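Local coordinates for pesticidal crystal protein CRY4AA (Bacillus thuringiensis, PDB 2C9K) that binds midgut epithelial cells of insects and promotes their colloid-osmotic lysis, as a mosquito-larvicidal, pore-forming toxin, at residues F269-Y274 and L362-L367; D284-R289 and K438-P443; N310-S315 and Y370-K375. One frame throughout, in Å; residues are numbered along the deposited sequence.

Contact 1. Residues F269-Y274 and L362-L367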
# COMPACT_ATOMS: atom_id res chain seq x y z
N PHE A 269 19.55 4.13 -13.06
CA PHE A 269 19.66 5.40 -12.35
C PHE A 269 21.10 5.89 -12.28
O PHE A 269 21.41 7.02 -12.66
CB PHE A 269 19.13 5.26 -10.93
CG PHE A 269 19.36 6.48 -10.10
CD1 PHE A 269 18.59 7.62 -10.28
CD2 PHE A 269 20.41 6.52 -9.18
CE1 PHE A 269 18.85 8.79 -9.57
CE2 PHE A 269 20.68 7.68 -8.47
CZ PHE A 269 19.90 8.82 -8.66
N GLU A 270 21.98 5.04 -11.77
CA GLU A 270 23.37 5.39 -11.59
C GLU A 270 24.18 5.63 -12.86
O GLU A 270 25.06 6.47 -12.86
CB GLU A 270 24.05 4.32 -10.72
CG GLU A 270 23.34 4.09 -9.38
CD GLU A 270 22.26 2.99 -9.43
OE1 GLU A 270 21.49 2.92 -10.44
OE2 GLU A 270 22.16 2.21 -8.45
N GLU A 271 23.88 4.92 -13.94
CA GLU A 271 24.65 5.12 -15.16
C GLU A 271 24.04 6.09 -16.16
O GLU A 271 24.45 6.14 -17.31
CB GLU A 271 24.93 3.77 -15.82
CG GLU A 271 25.94 2.95 -15.04
CD GLU A 271 26.57 1.84 -15.85
OE1 GLU A 271 27.54 1.23 -15.36
OE2 GLU A 271 26.09 1.57 -16.98
N SER A 272 23.07 6.87 -15.69
CA SER A 272 22.41 7.88 -16.51
C SER A 272 22.63 9.22 -15.83
O SER A 272 22.83 9.28 -14.63
CB SER A 272 20.92 7.58 -16.61
OG SER A 272 20.71 6.30 -17.17
N PRO A 273 22.62 10.32 -16.61
CA PRO A 273 22.83 11.67 -16.06
C PRO A 273 21.66 12.29 -15.32
O PRO A 273 21.85 13.16 -14.48
CB PRO A 273 23.19 12.47 -17.30
CG PRO A 273 22.31 11.86 -18.33
CD PRO A 273 22.49 10.37 -18.08
N TYR A 274 20.45 11.83 -15.63
CA TYR A 274 19.25 12.37 -15.00
C TYR A 274 19.33 12.54 -13.48
O TYR A 274 18.54 13.28 -12.89
CB TYR A 274 18.05 11.51 -15.38
CG TYR A 274 18.00 11.27 -16.86
CD1 TYR A 274 18.39 10.04 -17.39
CD2 TYR A 274 17.66 12.29 -17.75
CE1 TYR A 274 18.46 9.84 -18.77
CE2 TYR A 274 17.72 12.11 -19.12
CZ TYR A 274 18.12 10.88 -19.63
OH TYR A 274 18.20 10.67 -20.98
N LEU A 362 21.20 -2.86 -22.08
CA LEU A 362 22.56 -2.59 -22.50
C LEU A 362 23.29 -1.87 -21.37
O LEU A 362 22.69 -1.06 -20.66
CB LEU A 362 22.56 -1.74 -23.78
CG LEU A 362 21.90 -2.43 -24.98
CD1 LEU A 362 21.95 -1.53 -26.19
CD2 LEU A 362 22.62 -3.73 -25.28
N ASP A 363 24.57 -2.18 -21.18
CA ASP A 363 25.37 -1.58 -20.13
C ASP A 363 26.34 -0.55 -20.70
O ASP A 363 27.47 -0.87 -21.05
CB ASP A 363 26.11 -2.67 -19.37
CG ASP A 363 27.16 -2.12 -18.43
OD1 ASP A 363 26.93 -1.05 -17.82
OD2 ASP A 363 28.22 -2.76 -18.29
N ASN A 364 25.87 0.70 -20.77
CA ASN A 364 26.65 1.81 -21.31
C ASN A 364 28.01 2.08 -20.68
O ASN A 364 28.75 2.93 -21.16
CB ASN A 364 25.82 3.10 -21.27
CG ASN A 364 25.33 3.42 -19.87
OD1 ASN A 364 25.29 4.58 -19.47
ND2 ASN A 364 24.93 2.40 -19.12
N LYS A 365 28.33 1.38 -19.60
CA LYS A 365 29.62 1.59 -18.95
C LYS A 365 29.79 3.07 -18.63
O LYS A 365 30.81 3.67 -18.99
CB LYS A 365 30.76 1.15 -19.87
CG LYS A 365 30.66 -0.27 -20.40
CD LYS A 365 30.92 -1.29 -19.32
CE LYS A 365 31.04 -2.68 -19.91
NZ LYS A 365 32.10 -2.73 -20.97
N TYR A 366 28.79 3.65 -17.99
CA TYR A 366 28.80 5.06 -17.60
C TYR A 366 29.14 6.03 -18.73
O TYR A 366 29.67 7.11 -18.48
CB TYR A 366 29.77 5.31 -16.44
CG TYR A 366 29.37 4.64 -15.15
CD1 TYR A 366 29.73 3.31 -14.90
CD2 TYR A 366 28.62 5.31 -14.19
CE1 TYR A 366 29.35 2.68 -13.73
CE2 TYR A 366 28.23 4.69 -13.01
CZ TYR A 366 28.60 3.36 -12.79
OH TYR A 366 28.23 2.71 -11.63
N LEU A 367 28.84 5.65 -19.97
CA LEU A 367 29.11 6.52 -21.11
C LEU A 367 27.81 7.02 -21.74
O LEU A 367 26.73 6.49 -21.45
CB LEU A 367 29.93 5.78 -22.16
CG LEU A 367 31.35 5.39 -21.73
CD1 LEU A 367 32.02 4.62 -22.85
CD2 LEU A 367 32.15 6.65 -21.39

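Contact 2. Residues D284-R289 and K438-P443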
# COMPACT_ATOMS: atom_id res chain seq x y z
N ASP A 284 8.37 13.98 -11.36
CA ASP A 284 7.32 14.20 -12.34
C ASP A 284 7.38 13.21 -13.49
O ASP A 284 6.35 12.68 -13.90
CB ASP A 284 7.39 15.61 -12.92
CG ASP A 284 6.91 16.66 -11.96
OD1 ASP A 284 6.33 16.29 -10.91
OD2 ASP A 284 7.10 17.86 -12.26
N SER A 285 8.57 12.96 -14.00
CA SER A 285 8.69 12.07 -15.14
C SER A 285 8.91 10.59 -14.88
O SER A 285 8.88 9.81 -15.83
CB SER A 285 9.77 12.58 -16.10
OG SER A 285 11.04 12.61 -15.48
N LEU A 286 9.12 10.19 -13.64
CA LEU A 286 9.33 8.76 -13.37
C LEU A 286 8.20 8.09 -12.60
O LEU A 286 8.17 6.87 -12.48
CB LEU A 286 10.66 8.54 -12.65
CG LEU A 286 11.92 8.65 -13.54
CD1 LEU A 286 13.17 8.84 -12.69
CD2 LEU A 286 12.03 7.40 -14.39
N THR A 287 7.26 8.88 -12.08
CA THR A 287 6.15 8.32 -11.32
C THR A 287 4.83 8.78 -11.93
O THR A 287 4.83 9.57 -12.86
CB THR A 287 6.23 8.73 -9.83
OG1 THR A 287 6.27 10.16 -9.72
CG2 THR A 287 7.48 8.14 -9.19
N ARG A 288 3.70 8.29 -11.42
CA ARG A 288 2.42 8.68 -11.99
C ARG A 288 1.63 9.61 -11.09
O ARG A 288 1.58 9.40 -9.88
CB ARG A 288 1.58 7.43 -12.31
CG ARG A 288 2.22 6.50 -13.32
CD ARG A 288 1.51 5.17 -13.44
NE ARG A 288 0.16 5.30 -13.99
CZ ARG A 288 -0.77 4.35 -13.89
NH1 ARG A 288 -0.50 3.22 -13.27
NH2 ARG A 288 -1.97 4.55 -14.40
N ARG A 289 1.02 10.63 -11.67
CA ARG A 289 0.22 11.58 -10.90
C ARG A 289 -0.99 10.86 -10.31
O ARG A 289 -1.48 9.87 -10.87
CB ARG A 289 -0.24 12.73 -11.79
CG ARG A 289 0.63 13.96 -11.66
CD ARG A 289 1.03 14.50 -13.02
NE ARG A 289 -0.05 15.18 -13.73
CZ ARG A 289 0.01 15.52 -15.02
NH1 ARG A 289 1.10 15.24 -15.73
NH2 ARG A 289 -1.01 16.13 -15.60
N LYS A 438 7.16 3.53 -16.80
CA LYS A 438 7.45 4.86 -17.32
C LYS A 438 8.92 4.93 -17.68
O LYS A 438 9.69 4.05 -17.31
CB LYS A 438 7.14 5.95 -16.28
CG LYS A 438 5.72 6.48 -16.35
CD LYS A 438 5.40 7.42 -15.21
CE LYS A 438 6.14 8.75 -15.33
NZ LYS A 438 5.59 9.66 -16.37
N SER A 439 9.31 5.99 -18.37
CA SER A 439 10.70 6.13 -18.78
C SER A 439 11.09 7.60 -18.93
O SER A 439 10.30 8.41 -19.43
CB SER A 439 10.90 5.40 -20.10
OG SER A 439 12.24 4.96 -20.24
N LEU A 440 12.30 7.95 -18.48
CA LEU A 440 12.82 9.31 -18.61
C LEU A 440 13.96 9.24 -19.62
O LEU A 440 14.92 8.50 -19.43
CB LEU A 440 13.34 9.83 -17.27
CG LEU A 440 14.27 11.07 -17.25
CD1 LEU A 440 13.70 12.20 -18.09
CD2 LEU A 440 14.45 11.54 -15.81
N SER A 441 13.84 10.01 -20.69
CA SER A 441 14.86 10.04 -21.73
C SER A 441 14.67 11.27 -22.59
O SER A 441 13.56 11.60 -22.99
CB SER A 441 14.77 8.81 -22.62
OG SER A 441 13.64 8.91 -23.46
N ILE A 442 15.78 11.94 -22.87
CA ILE A 442 15.77 13.13 -23.69
C ILE A 442 16.63 12.76 -24.89
O ILE A 442 17.84 12.99 -24.88
CB ILE A 442 16.38 14.29 -22.92
CG1 ILE A 442 15.68 14.41 -21.56
CG2 ILE A 442 16.25 15.57 -23.71
CD1 ILE A 442 16.32 15.38 -20.62
N PRO A 443 16.03 12.14 -25.92
CA PRO A 443 16.73 11.71 -27.13
C PRO A 443 17.53 12.83 -27.79
O PRO A 443 18.65 12.63 -28.23
CB PRO A 443 15.60 11.20 -28.03
CG PRO A 443 14.61 10.69 -27.04
CD PRO A 443 14.60 11.78 -26.00
O HOH W 1 8.38 10.76 -18.51

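Contact 3. Residues N310-S315 and Y370-K375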
# COMPACT_ATOMS: atom_id res chain seq x y z
N ASN A 310 22.49 -7.12 -31.29
CA ASN A 310 22.49 -5.89 -30.50
C ASN A 310 21.29 -4.99 -30.73
O ASN A 310 21.43 -3.76 -30.74
CB ASN A 310 23.77 -5.11 -30.74
CG ASN A 310 24.99 -5.84 -30.25
OD1 ASN A 310 25.05 -6.23 -29.08
ND2 ASN A 310 25.96 -6.04 -31.13
N ASN A 311 20.12 -5.59 -30.93
CA ASN A 311 18.92 -4.80 -31.12
C ASN A 311 18.43 -4.51 -29.69
O ASN A 311 18.81 -5.19 -28.74
CB ASN A 311 17.85 -5.58 -31.89
CG ASN A 311 16.85 -4.68 -32.61
OD1 ASN A 311 16.47 -3.62 -32.10
ND2 ASN A 311 16.41 -5.11 -33.79
N PHE A 312 17.61 -3.48 -29.55
CA PHE A 312 17.07 -3.15 -28.26
C PHE A 312 15.76 -2.42 -28.46
O PHE A 312 15.42 -2.05 -29.59
CB PHE A 312 18.07 -2.30 -27.45
CG PHE A 312 18.52 -1.04 -28.14
CD1 PHE A 312 17.63 0.01 -28.36
CD2 PHE A 312 19.83 -0.91 -28.56
CE1 PHE A 312 18.05 1.18 -28.99
CE2 PHE A 312 20.26 0.26 -29.18
CZ PHE A 312 19.36 1.30 -29.40
N PHE A 313 15.02 -2.22 -27.38
CA PHE A 313 13.75 -1.54 -27.51
C PHE A 313 13.94 -0.04 -27.52
O PHE A 313 14.40 0.58 -26.56
CB PHE A 313 12.80 -1.99 -26.41
CG PHE A 313 12.37 -3.43 -26.55
CD1 PHE A 313 12.63 -4.35 -25.55
CD2 PHE A 313 11.73 -3.85 -27.72
CE1 PHE A 313 12.26 -5.69 -25.71
CE2 PHE A 313 11.36 -5.18 -27.89
CZ PHE A 313 11.63 -6.11 -26.88
N THR A 314 13.62 0.53 -28.66
CA THR A 314 13.73 1.94 -28.91
C THR A 314 12.84 2.78 -28.00
O THR A 314 13.30 3.75 -27.41
CB THR A 314 13.39 2.22 -30.37
OG1 THR A 314 14.60 2.24 -31.12
CG2 THR A 314 12.64 3.53 -30.53
N SER A 315 11.58 2.38 -27.91
CA SER A 315 10.59 3.11 -27.11
C SER A 315 9.48 2.16 -26.65
O SER A 315 9.54 0.97 -26.94
CB SER A 315 10.00 4.22 -27.97
OG SER A 315 9.56 3.69 -29.21
N TYR A 370 23.62 3.95 -25.41
CA TYR A 370 22.36 3.27 -25.10
C TYR A 370 22.44 2.25 -23.97
O TYR A 370 23.33 1.41 -23.95
CB TYR A 370 21.81 2.56 -26.35
CG TYR A 370 21.55 3.46 -27.54
CD1 TYR A 370 22.37 3.43 -28.67
CD2 TYR A 370 20.49 4.37 -27.52
CE1 TYR A 370 22.14 4.27 -29.75
CE2 TYR A 370 20.26 5.22 -28.60
CZ TYR A 370 21.09 5.17 -29.71
OH TYR A 370 20.87 6.03 -30.77
N ASN A 371 21.51 2.33 -23.02
CA ASN A 371 21.45 1.37 -21.92
C ASN A 371 20.02 0.82 -21.83
O ASN A 371 19.57 0.37 -20.78
CB ASN A 371 21.88 1.98 -20.57
CG ASN A 371 21.04 3.19 -20.15
OD1 ASN A 371 21.28 3.76 -19.09
ND2 ASN A 371 20.08 3.58 -20.97
N ASN A 372 19.35 0.86 -22.98
CA ASN A 372 17.98 0.39 -23.17
C ASN A 372 17.74 -1.08 -22.83
O ASN A 372 18.67 -1.87 -22.68
CB ASN A 372 17.56 0.59 -24.63
CG ASN A 372 17.57 2.03 -25.05
OD1 ASN A 372 18.50 2.77 -24.74
ND2 ASN A 372 16.53 2.43 -25.77
N ILE A 373 16.46 -1.42 -22.73
CA ILE A 373 16.04 -2.79 -22.46
C ILE A 373 16.00 -3.49 -23.81
O ILE A 373 15.43 -2.97 -24.77
CB ILE A 373 14.62 -2.83 -21.83
CG1 ILE A 373 14.64 -2.18 -20.44
CG2 ILE A 373 14.14 -4.27 -21.72
CD1 ILE A 373 13.28 -2.17 -19.76
N SER A 374 16.62 -4.66 -23.90
CA SER A 374 16.62 -5.40 -25.16
C SER A 374 15.92 -6.74 -25.01
O SER A 374 15.59 -7.39 -26.00
CB SER A 374 18.06 -5.62 -25.66
OG SER A 374 18.75 -6.55 -24.84
N LYS A 375 15.66 -7.15 -23.77
CA LYS A 375 14.99 -8.42 -23.53
C LYS A 375 14.28 -8.46 -22.18
O LYS A 375 14.78 -7.91 -21.19
CB LYS A 375 16.01 -9.56 -23.62
CG LYS A 375 15.42 -10.94 -23.44
CD LYS A 375 16.51 -11.98 -23.26
CE LYS A 375 15.91 -13.36 -23.03
NZ LYS A 375 15.03 -13.75 -24.17

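Contact 1. Residues F269-Y274 and L362-L367
D363 brings its carboxylate up to that of E271, an approach of like charges in which OD1 of D363 lies 2.9 Å from OE2 of E271 and the two carboxylate planes are nearly coplanar. With CG anti to the backbone N (chi1 169°), the D363 carboxylate comes nearer to E271 than the direction of its CB suggests. D363 OD1 accepts weak bonds from N403 ND2 and from the main-chain N of K365, the latter within its own loop. N364 follows, its CB pointing toward the first segment; the side chains of N364 and E271 slide past each other in opposite directions, amide and carboxylate planes 68° apart. The CB of K365 points away, and its NZ forms a salt bridge with D401. At Y366 a ring enters the contact. CG of E271 sits over the centre of the phenol ring, 3.4 Å from the centroid, in a CH-pi contact, while the two side chains cross at about a right angle. E270 O approaches the same ring obliquely, and this carbonyl is hydrogen-bonded by K275 NZ. L367 closes a type I' turn begun at N364; facing it, F269 to S272 form a type I turn. Both loops belong to the middle, beta-prism domain of the three-domain Cry toxins; in related toxins exposed loops of this domain are implicated in receptor recognition, though a role for these two is not established. E271 thus offers a methylene to the Y366 ring and its carboxylate to the neighbourhood of D363, where two like charges would probably repel unless a proton or counter-charge intervenes.

Contact 2. Residues D284-R289 and K438-P443
K438 and S285 meet where helix 279-286 ends against edge strand 432-440, and close by a single water bridges the two backbones. That water donates to S285 O at 2.9 Å and to S439 O at 3.2 Å, so a carbonyl of the last helical turn and a strand carbonyl, both acceptors, are joined without a direct bond. The other electrostatic element is the lysine. Its chain bends twice, chi3 (70°) turning CE and chi4 (75°) turning NZ, which brings the end of the chain in beside the carbonyls of S285 and T287. NZ of K438 lies 3.3 Å from S285 O, at an angle too poor for a hydrogen bond, yet a positive charge here would be expected to suit the C-terminal end of the helix dipole. The side chain of K438 is about 4 Å from a bound MPD (methylpentanediol), probably from the crystallisation liquor.

In the beta-prism domain of Cry toxins three antiparallel sheets pack round a core, and here the C-terminal end of the short helix lies against strands 432-440 and 450-457 of one sheet; L286 O is taken by T452 OG1 of the middle strand.

Van der Waals contacts make up the rest. The CB of L440 points toward the helix and meets L286 CD2 at 4.0 Å, the two leucines crossing at about a right angle; L286 also touches W222 of helix 222-240. CD2 of L440 approaches S285 OG at 3.6 Å, although that hydroxyl has its hydrogen-bond partner in Y281 O. Beyond the helix, CG of R288 lies against CD of K438 at 3.8 Å, while its guanidinium pairs with E262 and makes a cation-pi contact with F436.

Contact 3. Residues N310-S315 and Y370-K375
N372 reaches across with its side chain where a strand pair would use backbone: its ND2 donates to F313 O at 2.9 Å. The bond is almost straight, 176° at the hydrogen, and the acceptor lies in the plane of the amide, whereas the donor is tilted 30° from the carbonyl plane of F313. The same residue also gives, through its N, the one main-chain hydrogen bond between the segments, to I373 O at 2.7 Å. F313 is thus gripped at both N and O.

F312 packs alongside. Its CG lies between the backbone N and the carbonyl carbon; from there the ring runs beside N372 and meets Y370. CZ of F312 lies 3.6 Å above the plane of the Y370 ring, offset toward its rim; the two rings are oblique to each other, their centroids 4.8 Å apart. CB of F312 meets CB of S374 at 3.8 Å, and CG2 of I373 touches CD1 of F313.

The contact joins two sheets of the beta-prism at their ends, where the N-to-C directions of the short segments 313-315 and 373-375 lie at 135°, skewed from antiparallel. S374 and K375 form a classic beta bulge opposite I360 of strand 353-362, F313 meets F301 of strand 294-303 edge-to-face, and N372 and I373 lie against Y451 and F453 of strand 450-457, so that all three sheets converge here.

In the fold
From the N terminus, the chain passes the helical domain and enters the beta-prism domain, which holds all six segments. Residues 269-274, after strand 262-267, open contact 1; 284-289, at the end of helix 279-286, open contact 2; 310-315 open contact 3. Contact 1 closes first, at 362-367, then contact 3 at 370-375, and last contact 2 at 438-443. Contact 1 therefore crosses both others, while contact 3 is nested inside contact 2. Contact 1 links two loops, contact 2 sets the helix end against one sheet, and contact 3 joins the other two sheets. Y274 packs on L440, and L362 on F312, connecting contact 1 with each neighbour; contacts 2 and 3 do not touch.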